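Sortase, SrtB family (Streptococcus pneumoniae PCS8235, PDB 4Y4Q) probably acts as a sortase, a cysteine transpeptidase that cleaves a sorting signal and joins proteins, here in building the type II pilus of the pneumococcus. Local coordinates at residues A109-R115 with T125-H130; M172-Y178 with N230-V235. All blocks are in the same frame, centred on the assembly; numbering follows the deposited sequence.

Interaction 1. Residues A109-R115 with T125-H130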
ATOM      1  N   ALA A 109       2.978   7.789   9.519  1.00 47.93           N
ATOM      2  CA  ALA A 109       3.988   7.068   8.745  1.00 47.35           C
ATOM      3  C   ALA A 109       3.484   5.689   8.348  1.00 45.14           C
ATOM      4  O   ALA A 109       2.689   5.088   9.067  1.00 45.41           O
ATOM      5  CB  ALA A 109       5.297   6.960   9.528  1.00 35.73           C
ATOM      6  N   ILE A 110       3.959   5.192   7.209  1.00 39.02           N
ATOM      7  CA  ILE A 110       3.510   3.913   6.671  1.00 35.08           C
ATOM      8  C   ILE A 110       4.676   2.936   6.605  1.00 33.96           C
ATOM      9  O   ILE A 110       5.717   3.269   6.040  1.00 36.29           O
ATOM     10  CB  ILE A 110       2.911   4.114   5.280  1.00 40.92           C
ATOM     11  CG1 ILE A 110       1.490   4.659   5.408  1.00 42.71           C
ATOM     12  CG2 ILE A 110       2.859   2.820   4.519  1.00 46.83           C
ATOM     13  CD1 ILE A 110       0.834   4.854   4.077  1.00 45.15           C
ATOM     14  N   PHE A 111       4.510   1.747   7.189  1.00 36.35           N
ATOM     15  CA  PHE A 111       5.608   0.784   7.347  1.00 31.79           C
ATOM     16  C   PHE A 111       5.588  -0.335   6.310  1.00 31.16           C
ATOM     17  O   PHE A 111       4.570  -1.010   6.135  1.00 32.59           O
ATOM     18  CB  PHE A 111       5.525   0.119   8.714  1.00 35.92           C
ATOM     19  CG  PHE A 111       5.823   1.036   9.862  1.00 52.97           C
ATOM     20  CD1 PHE A 111       4.927   2.035  10.233  1.00 52.95           C
ATOM     21  CD2 PHE A 111       6.992   0.881  10.596  1.00 62.55           C
ATOM     22  CE1 PHE A 111       5.200   2.872  11.305  1.00 57.59           C
ATOM     23  CE2 PHE A 111       7.273   1.715  11.675  1.00 65.71           C
ATOM     24  CZ  PHE A 111       6.378   2.712  12.029  1.00 63.41           C
ATOM     25  N   LEU A 112       6.714  -0.550   5.641  1.00 33.44           N
ATOM     26  CA  LEU A 112       6.851  -1.688   4.744  1.00 28.95           C
ATOM     27  C   LEU A 112       6.973  -2.925   5.615  1.00 39.58           C
ATOM     28  O   LEU A 112       7.578  -2.868   6.691  1.00 35.95           O
ATOM     29  CB  LEU A 112       8.108  -1.566   3.884  1.00 30.60           C
ATOM     30  CG  LEU A 112       8.070  -0.753   2.591  1.00 36.49           C
ATOM     31  CD1 LEU A 112       7.598   0.690   2.824  1.00 27.29           C
ATOM     32  CD2 LEU A 112       9.452  -0.760   1.944  1.00 33.39           C
ATOM     33  N   ASP A 113       6.386  -4.031   5.169  1.00 34.05           N
ATOM     34  CA  ASP A 113       6.572  -5.306   5.854  1.00 34.20           C
ATOM     35  C   ASP A 113       8.070  -5.563   5.948  1.00 34.47           C
ATOM     36  O   ASP A 113       8.798  -5.353   4.979  1.00 33.81           O
ATOM     37  CB  ASP A 113       5.898  -6.427   5.062  1.00 31.08           C
ATOM     38  CG  ASP A 113       5.740  -7.700   5.873  1.00 49.31           C
ATOM     39  OD1 ASP A 113       6.760  -8.402   6.127  1.00 35.85           O
ATOM     40  OD2 ASP A 113       4.583  -7.995   6.259  1.00 33.07           O
ATOM     41  N   ALA A 114       8.529  -5.996   7.117  1.00 40.53           N
ATOM     42  CA  ALA A 114       9.955  -6.247   7.358  1.00 40.70           C
ATOM     43  C   ALA A 114      10.575  -7.306   6.439  1.00 42.23           C
ATOM     44  O   ALA A 114      11.793  -7.381   6.321  1.00 42.73           O
ATOM     45  CB  ALA A 114      10.192  -6.607   8.823  1.00 43.97           C
ATOM     46  N   ARG A 115       9.735  -8.112   5.798  1.00 39.22           N
ATOM     47  CA  ARG A 115      10.195  -9.168   4.900  1.00 42.51           C
ATOM     48  C   ARG A 115      10.359  -8.689   3.448  1.00 37.60           C
ATOM     49  O   ARG A 115      10.953  -9.395   2.616  1.00 38.06           O
ATOM     50  CB  ARG A 115       9.239 -10.377   4.964  1.00 39.95           C
ATOM     51  CG  ARG A 115       9.310 -11.174   6.286  1.00 43.54           C
ATOM     52  CD  ARG A 115       8.059 -11.999   6.529  1.00 43.36           C
ATOM     53  NE  ARG A 115       6.847 -11.179   6.482  1.00 40.26           N
ATOM     54  CZ  ARG A 115       5.611 -11.659   6.606  1.00 44.78           C
ATOM     55  NH1 ARG A 115       5.423 -12.965   6.783  1.00 41.81           N
ATOM     56  NH2 ARG A 115       4.567 -10.835   6.552  1.00 37.07           N
ATOM     57  N   THR A 125       4.473  -5.864  -2.496  1.00 28.40           N
ATOM     58  CA  THR A 125       5.004  -5.173  -1.322  1.00 24.37           C
ATOM     59  C   THR A 125       3.842  -4.730  -0.449  1.00 30.88           C
ATOM     60  O   THR A 125       2.911  -4.049  -0.919  1.00 29.27           O
ATOM     61  CB  THR A 125       5.794  -3.916  -1.714  1.00 30.81           C
ATOM     62  OG1 THR A 125       6.845  -4.257  -2.634  1.00 30.91           O
ATOM     63  CG2 THR A 125       6.394  -3.270  -0.472  1.00 24.09           C
ATOM     64  N   ILE A 126       3.890  -5.100   0.825  1.00 21.21           N
ATOM     65  CA  ILE A 126       2.775  -4.814   1.721  1.00 24.45           C
ATOM     66  C   ILE A 126       3.185  -3.703   2.677  1.00 26.14           C
ATOM     67  O   ILE A 126       4.250  -3.771   3.314  1.00 28.63           O
ATOM     68  CB  ILE A 126       2.345  -6.070   2.501  1.00 27.92           C
ATOM     69  CG1 ILE A 126       2.036  -7.205   1.516  1.00 26.32           C
ATOM     70  CG2 ILE A 126       1.143  -5.777   3.403  1.00 20.59           C
ATOM     71  CD1 ILE A 126       1.610  -8.489   2.173  1.00 30.94           C
ATOM     72  N   ILE A 127       2.362  -2.660   2.743  1.00 22.36           N
ATOM     73  CA  ILE A 127       2.678  -1.502   3.575  1.00 22.79           C
ATOM     74  C   ILE A 127       1.517  -1.226   4.534  1.00 24.12           C
ATOM     75  O   ILE A 127       0.350  -1.355   4.158  1.00 32.72           O
ATOM     76  CB  ILE A 127       3.031  -0.275   2.709  1.00 35.12           C
ATOM     77  CG1 ILE A 127       1.839   0.184   1.890  1.00 36.05           C
ATOM     78  CG2 ILE A 127       4.160  -0.609   1.732  1.00 27.49           C
ATOM     79  CD1 ILE A 127       2.174   1.353   0.979  1.00 37.50           C
ATOM     80  N   TYR A 128       1.847  -0.864   5.771  1.00 26.29           N
ATOM     81  CA  TYR A 128       0.869  -0.820   6.853  1.00 33.72           C
ATOM     82  C   TYR A 128       0.669   0.593   7.393  1.00 39.04           C
ATOM     83  O   TYR A 128       1.637   1.329   7.590  1.00 34.98           O
ATOM     84  CB  TYR A 128       1.330  -1.718   8.015  1.00 30.13           C
ATOM     85  CG  TYR A 128       1.560  -3.163   7.629  1.00 34.70           C
ATOM     86  CD1 TYR A 128       0.490  -4.040   7.453  1.00 33.59           C
ATOM     87  CD2 TYR A 128       2.849  -3.658   7.452  1.00 34.20           C
ATOM     88  CE1 TYR A 128       0.702  -5.379   7.099  1.00 33.52           C
ATOM     89  CE2 TYR A 128       3.072  -4.988   7.101  1.00 38.06           C
ATOM     90  CZ  TYR A 128       1.994  -5.840   6.927  1.00 37.63           C
ATOM     91  OH  TYR A 128       2.210  -7.159   6.583  1.00 38.06           O
ATOM     92  N   GLY A 129      -0.582   0.965   7.650  1.00 39.49           N
ATOM     93  CA  GLY A 129      -0.858   2.156   8.434  1.00 44.18           C
ATOM     94  C   GLY A 129      -1.539   1.766   9.734  1.00 45.50           C
ATOM     95  O   GLY A 129      -2.681   1.308   9.711  1.00 48.13           O
ATOM     96  N   HIS A 130      -0.854   1.941  10.863  1.00 50.76           N
ATOM     97  CA  HIS A 130      -1.416   1.560  12.158  1.00 65.87           C
ATOM     98  C   HIS A 130      -2.257   2.676  12.751  1.00 75.71           C
ATOM     99  O   HIS A 130      -1.749   3.764  13.010  1.00 88.20           O
ATOM    100  CB  HIS A 130      -0.308   1.206  13.157  1.00 71.44           C
ATOM    101  CG  HIS A 130       0.704   0.235  12.631  1.00 78.62           C
ATOM    102  ND1 HIS A 130       0.370  -1.028  12.190  1.00 80.08           N
ATOM    103  CD2 HIS A 130       2.048   0.339  12.495  1.00 84.34           C
ATOM    104  CE1 HIS A 130       1.464  -1.657  11.794  1.00 82.02           C
ATOM    105  NE2 HIS A 130       2.495  -0.849  11.969  1.00 86.29           N
TER
HETATM  106  O   HOH W   1       1.536   3.316  10.941  1.00 48.91           O
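Tyr-128 reaches across to Asp-113, just past the end of strand 110-112, while the backbones of Phe-111 and Tyr-128 exchange both hydrogen bonds of an antiparallel pair. From the base of Tyr-128, CB sits 3.8 Å from Phe-111 O. Further out, CD2 closes to 3.4 Å from that same carbonyl oxygen, and CE2 passes 3.7 Å from Asp-113 CA. At the tip, OH gives its proton to Asp-113 OD2 at 2.5 Å, a short bond made at the ring edge to the anti lone pair, with carboxylate and ring planes 46° apart. Asp-113 is placed for this because CG lies opposite its backbone N (chi1 -165°). Arg-115 grips the carboxylate side-on, NE meeting OD1 at 2.8 Å and NH2 taking OD2, and the backbone N of Arg-115 also meets OD1, closing an Asx turn. Each oxygen of this buried residue thus has two donors, which would be expected to keep Asp-113 ionised. On the same face as Tyr-128, Phe-111 meets the poorly ordered His-130 ring obliquely, Phe-111 CD1 lying 4.0 Å from His-130 CD2. Branched aliphatics suit the opposite, inner face: Ile-110 CG2 presses on Ile-127 CB at 3.6 Å, and Leu-112 CD1 touches Ile-127 CG2 at 3.8 Å. Leu-221 of the neighbouring strand 218-225 and Ile-75 of strand 73-77 extend this layer. A water joins Ala-109 O to His-130 N just past the paired residues. Together 110-112 and 124-129 form a beta hairpin, set between strands 83-88 and 218-225 in the curled sheet of the sortase beta-barrel.

Interaction 2. Residues M172-Y178 with N230-V235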
ATOM      1  N   MET A 172      -9.901  -2.626  -4.190  1.00 23.14           N
ATOM      2  CA  MET A 172     -10.069  -2.489  -2.740  1.00 31.40           C
ATOM      3  C   MET A 172     -10.676  -3.777  -2.197  1.00 35.20           C
ATOM      4  O   MET A 172     -11.576  -4.375  -2.815  1.00 31.72           O
ATOM      5  CB  MET A 172     -10.988  -1.312  -2.393  1.00 33.62           C
ATOM      6  CG  MET A 172     -10.811  -0.762  -0.972  1.00 41.16           C
ATOM      7  SD  MET A 172     -11.841  -1.530   0.305  1.00 57.99           S
ATOM      8  CE  MET A 172     -13.209  -1.978  -0.677  1.00 28.79           C
ATOM      9  N   LEU A 173     -10.207  -4.214  -1.038  1.00 20.41           N
ATOM     10  CA  LEU A 173     -10.832  -5.382  -0.450  1.00 30.66           C
ATOM     11  C   LEU A 173     -10.841  -5.250   1.044  1.00 26.59           C
ATOM     12  O   LEU A 173     -10.074  -4.452   1.593  1.00 28.85           O
ATOM     13  CB  LEU A 173     -10.139  -6.677  -0.903  1.00 38.99           C
ATOM     14  CG  LEU A 173      -8.628  -6.915  -0.806  1.00 45.10           C
ATOM     15  CD1 LEU A 173      -8.174  -6.841   0.599  1.00 58.22           C
ATOM     16  CD2 LEU A 173      -8.313  -8.318  -1.283  1.00 49.67           C
ATOM     17  N   GLU A 174     -11.700  -6.029   1.692  1.00 29.34           N
ATOM     18  CA  GLU A 174     -11.720  -6.120   3.148  1.00 36.64           C
ATOM     19  C   GLU A 174     -11.448  -7.566   3.521  1.00 31.37           C
ATOM     20  O   GLU A 174     -12.005  -8.482   2.911  1.00 37.39           O
ATOM     21  CB  GLU A 174     -13.077  -5.653   3.710  1.00 48.94           C
ATOM     22  CG  GLU A 174     -13.356  -4.155   3.466  1.00 64.07           C
ATOM     23  CD  GLU A 174     -14.750  -3.704   3.914  1.00 82.73           C
ATOM     24  OE1 GLU A 174     -15.580  -4.562   4.297  1.00 92.44           O
ATOM     25  OE2 GLU A 174     -15.017  -2.481   3.876  1.00 85.57           O
ATOM     26  N   VAL A 175     -10.584  -7.773   4.508  1.00 27.75           N
ATOM     27  CA  VAL A 175     -10.165  -9.120   4.892  1.00 36.60           C
ATOM     28  C   VAL A 175      -9.931  -9.165   6.380  1.00 39.42           C
ATOM     29  O   VAL A 175      -9.884  -8.124   7.041  1.00 41.12           O
ATOM     30  CB  VAL A 175      -8.817  -9.501   4.236  1.00 39.80           C
ATOM     31  CG1 VAL A 175      -8.957  -9.656   2.736  1.00 39.70           C
ATOM     32  CG2 VAL A 175      -7.762  -8.448   4.566  1.00 34.83           C
ATOM     33  N   ASP A 176      -9.760 -10.373   6.900  1.00 37.37           N
ATOM     34  CA  ASP A 176      -9.382 -10.551   8.289  1.00 39.59           C
ATOM     35  C   ASP A 176      -7.867 -10.403   8.397  1.00 41.16           C
ATOM     36  O   ASP A 176      -7.146 -10.655   7.431  1.00 43.26           O
ATOM     37  CB  ASP A 176      -9.817 -11.922   8.778  1.00 41.63           C
ATOM     38  CG  ASP A 176      -9.209 -12.276  10.108  1.00 49.18           C
ATOM     39  OD1 ASP A 176      -9.785 -11.864  11.140  1.00 51.96           O
ATOM     40  OD2 ASP A 176      -8.151 -12.959  10.120  1.00 47.73           O
ATOM     41  N   ALA A 177      -7.377  -9.997   9.563  1.00 43.17           N
ATOM     42  CA  ALA A 177      -5.969  -9.626   9.693  1.00 44.99           C
ATOM     43  C   ALA A 177      -5.052 -10.837   9.611  1.00 44.87           C
ATOM     44  O   ALA A 177      -3.853 -10.698   9.311  1.00 40.06           O
ATOM     45  CB  ALA A 177      -5.740  -8.871  11.006  1.00 46.47           C
ATOM     46  N   TYR A 178      -5.614 -12.013   9.904  1.00 41.53           N
ATOM     47  CA  TYR A 178      -4.862 -13.258   9.885  1.00 39.79           C
ATOM     48  C   TYR A 178      -5.125 -14.042   8.596  1.00 42.40           C
ATOM     49  O   TYR A 178      -4.982 -15.270   8.574  1.00 45.01           O
ATOM     50  CB  TYR A 178      -5.189 -14.110  11.126  1.00 38.76           C
ATOM     51  CG  TYR A 178      -4.954 -13.371  12.426  1.00 43.02           C
ATOM     52  CD1 TYR A 178      -4.059 -12.309  12.485  1.00 45.48           C
ATOM     53  CD2 TYR A 178      -5.640 -13.714  13.583  1.00 40.63           C
ATOM     54  CE1 TYR A 178      -3.846 -11.611  13.660  1.00 45.80           C
ATOM     55  CE2 TYR A 178      -5.429 -13.018  14.770  1.00 48.66           C
ATOM     56  CZ  TYR A 178      -4.528 -11.967  14.794  1.00 49.02           C
ATOM     57  OH  TYR A 178      -4.296 -11.253  15.951  1.00 59.16           O
ATOM     58  N   ASN A 230     -10.425  -7.411  14.312  1.00 65.90           N
ATOM     59  CA  ASN A 230      -9.418  -7.980  13.492  1.00 60.93           C
ATOM     60  C   ASN A 230      -9.632  -7.772  12.006  1.00 55.05           C
ATOM     61  O   ASN A 230      -8.925  -8.323  11.215  1.00 53.06           O
ATOM     62  CB  ASN A 230      -9.224  -9.433  13.838  1.00 88.14           C
ATOM     63  CG  ASN A 230      -7.786  -9.760  14.029  1.00 85.33           C
ATOM     64  OD1 ASN A 230      -7.280 -10.688  13.445  1.00 80.77           O
ATOM     65  ND2 ASN A 230      -7.107  -8.954  14.802  1.00 89.60           N
ATOM     66  N   GLY A 231     -10.587  -6.936  11.644  1.00 54.84           N
ATOM     67  CA  GLY A 231     -10.795  -6.545  10.268  1.00 48.01           C
ATOM     68  C   GLY A 231      -9.785  -5.540   9.762  1.00 53.17           C
ATOM     69  O   GLY A 231      -9.330  -4.702  10.504  1.00 45.51           O
ATOM     70  N   ARG A 232      -9.446  -5.637   8.489  1.00 39.58           N
ATOM     71  CA  ARG A 232      -8.554  -4.693   7.839  1.00 37.98           C
ATOM     72  C   ARG A 232      -9.077  -4.201   6.481  1.00 37.87           C
ATOM     73  O   ARG A 232      -9.795  -4.892   5.810  1.00 33.52           O
ATOM     74  CB  ARG A 232      -7.178  -5.314   7.629  1.00 34.92           C
ATOM     75  CG  ARG A 232      -6.449  -5.752   8.866  1.00 39.53           C
ATOM     76  CD  ARG A 232      -5.999  -4.616   9.739  1.00 42.35           C
ATOM     77  NE  ARG A 232      -5.186  -5.057  10.860  1.00 46.08           N
ATOM     78  CZ  ARG A 232      -5.643  -5.401  12.055  1.00 46.79           C
ATOM     79  NH1 ARG A 232      -6.927  -5.391  12.315  1.00 48.28           N
ATOM     80  NH2 ARG A 232      -4.803  -5.762  12.992  1.00 48.30           N
ATOM     81  N   HIS A 233      -8.655  -3.007   6.086  1.00 31.76           N
ATOM     82  CA  HIS A 233      -8.994  -2.453   4.775  1.00 31.78           C
ATOM     83  C   HIS A 233      -7.734  -2.435   3.922  1.00 30.94           C
ATOM     84  O   HIS A 233      -6.671  -2.053   4.418  1.00 30.62           O
ATOM     85  CB  HIS A 233      -9.442  -0.998   4.918  1.00 35.56           C
ATOM     86  CG  HIS A 233     -10.823  -0.822   5.460  1.00 48.13           C
ATOM     87  ND1 HIS A 233     -11.936  -1.380   4.866  1.00 50.50           N
ATOM     88  CD2 HIS A 233     -11.277  -0.106   6.514  1.00 57.27           C
ATOM     89  CE1 HIS A 233     -13.014  -1.025   5.540  1.00 53.40           C
ATOM     90  NE2 HIS A 233     -12.643  -0.253   6.543  1.00 61.17           N
ATOM     91  N   ILE A 234      -7.838  -2.817   2.646  1.00 24.14           N
ATOM     92  CA  ILE A 234      -6.685  -2.773   1.753  1.00 21.34           C
ATOM     93  C   ILE A 234      -7.019  -2.125   0.412  1.00 23.85           C
ATOM     94  O   ILE A 234      -8.059  -2.437  -0.185  1.00 28.76           O
ATOM     95  CB  ILE A 234      -6.136  -4.194   1.496  1.00 26.48           C
ATOM     96  CG1 ILE A 234      -5.666  -4.852   2.801  1.00 26.90           C
ATOM     97  CG2 ILE A 234      -4.999  -4.176   0.462  1.00 23.64           C
ATOM     98  CD1 ILE A 234      -5.332  -6.321   2.641  1.00 24.75           C
ATOM     99  N   VAL A 235      -6.170  -1.204  -0.058  1.00 24.00           N
ATOM    100  CA  VAL A 235      -6.216  -0.815  -1.470  1.00 25.63           C
ATOM    101  C   VAL A 235      -4.974  -1.352  -2.153  1.00 27.63           C
ATOM    102  O   VAL A 235      -3.898  -1.379  -1.558  1.00 33.95           O
ATOM    103  CB  VAL A 235      -6.373   0.724  -1.746  1.00 28.49           C
ATOM    104  CG1 VAL A 235      -7.696   1.224  -1.253  1.00 29.12           C
ATOM    105  CG2 VAL A 235      -5.247   1.521  -1.147  1.00 28.57           C
TER
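An antiparallel strand pair of the sortase sheet brings Leu-173 and Val-175 against Ile-234 and Arg-232, through a ladder whose last rung, Ala-177 N to Asn-230 O at 2.8 Å, lies just beyond the strand ends. On one face Leu-173 and Ile-234 run side by side. Leu-173 holds CG between its backbone N and carbonyl carbon (chi1 52°), which drops CD1 to 3.5 Å from Ile-234 CB, tighter than usual van der Waals contact. Ile-234 CD1 also meets Val-175 CG2 at 3.8 Å, at about a right angle, so Ile-234 touches both Leu-173 and Val-175. On the other face Met-172, with CG anti to its backbone N (chi1 -158°), sets that carbon 3.7 Å from Val-235 CG1; the flexible thioether chain bends beyond CG. Beside them Glu-174 lies alongside His-233, its OE2 at the ring edge, 3.0 Å from His-233 CE1, with the flat groups turned 60° apart. This is close approach without a hydrogen bond, though the carboxylate would favour a positive imidazole. In the fold, 231-240 pairs with 163-176 on one edge and 218-225 on the other, and Phe-225 meets the His-233 ring. Towards Tyr-178, where residues become more exposed, polar groups take over. Arg-232 spreads its guanidinium over Ala-177, whose CB stands 3.6 Å from Arg-232 CZ over one face; the small methyl makes room for the flat group. Bent at chi2, the arginine folds back to give NH1 to Gly-231 O at 3.1 Å, from above the carbonyl plane. Asp-176 OD2 takes the backbone N of Tyr-178 in an Asx turn, while the poorly ordered Asn-230 places OD1 over one face of the Tyr-178 ring.

In the fold
Both contacts are antiparallel pairs in one curled sheet, and strand 218-225 connects them, lying parallel to 124-129 and antiparallel to 231-240. Their centres are 14 Å apart, and their nearest atoms about 7 Å, without touching. Interaction 1 is the more deeply buried, 7 Å from the chain centre against 12 Å, and joins strands close in sequence; 172-178 and 230-235 are separated by 51 residues that include a helix and strands. Each has an aliphatic layer and an Asx turn. The polar groups differ: in interaction 1 tyrosine and arginine grip a buried carboxylate, whereas at the outer end of interaction 2 side chains meet mainly over flat faces and hydrogen bonds involve the backbone.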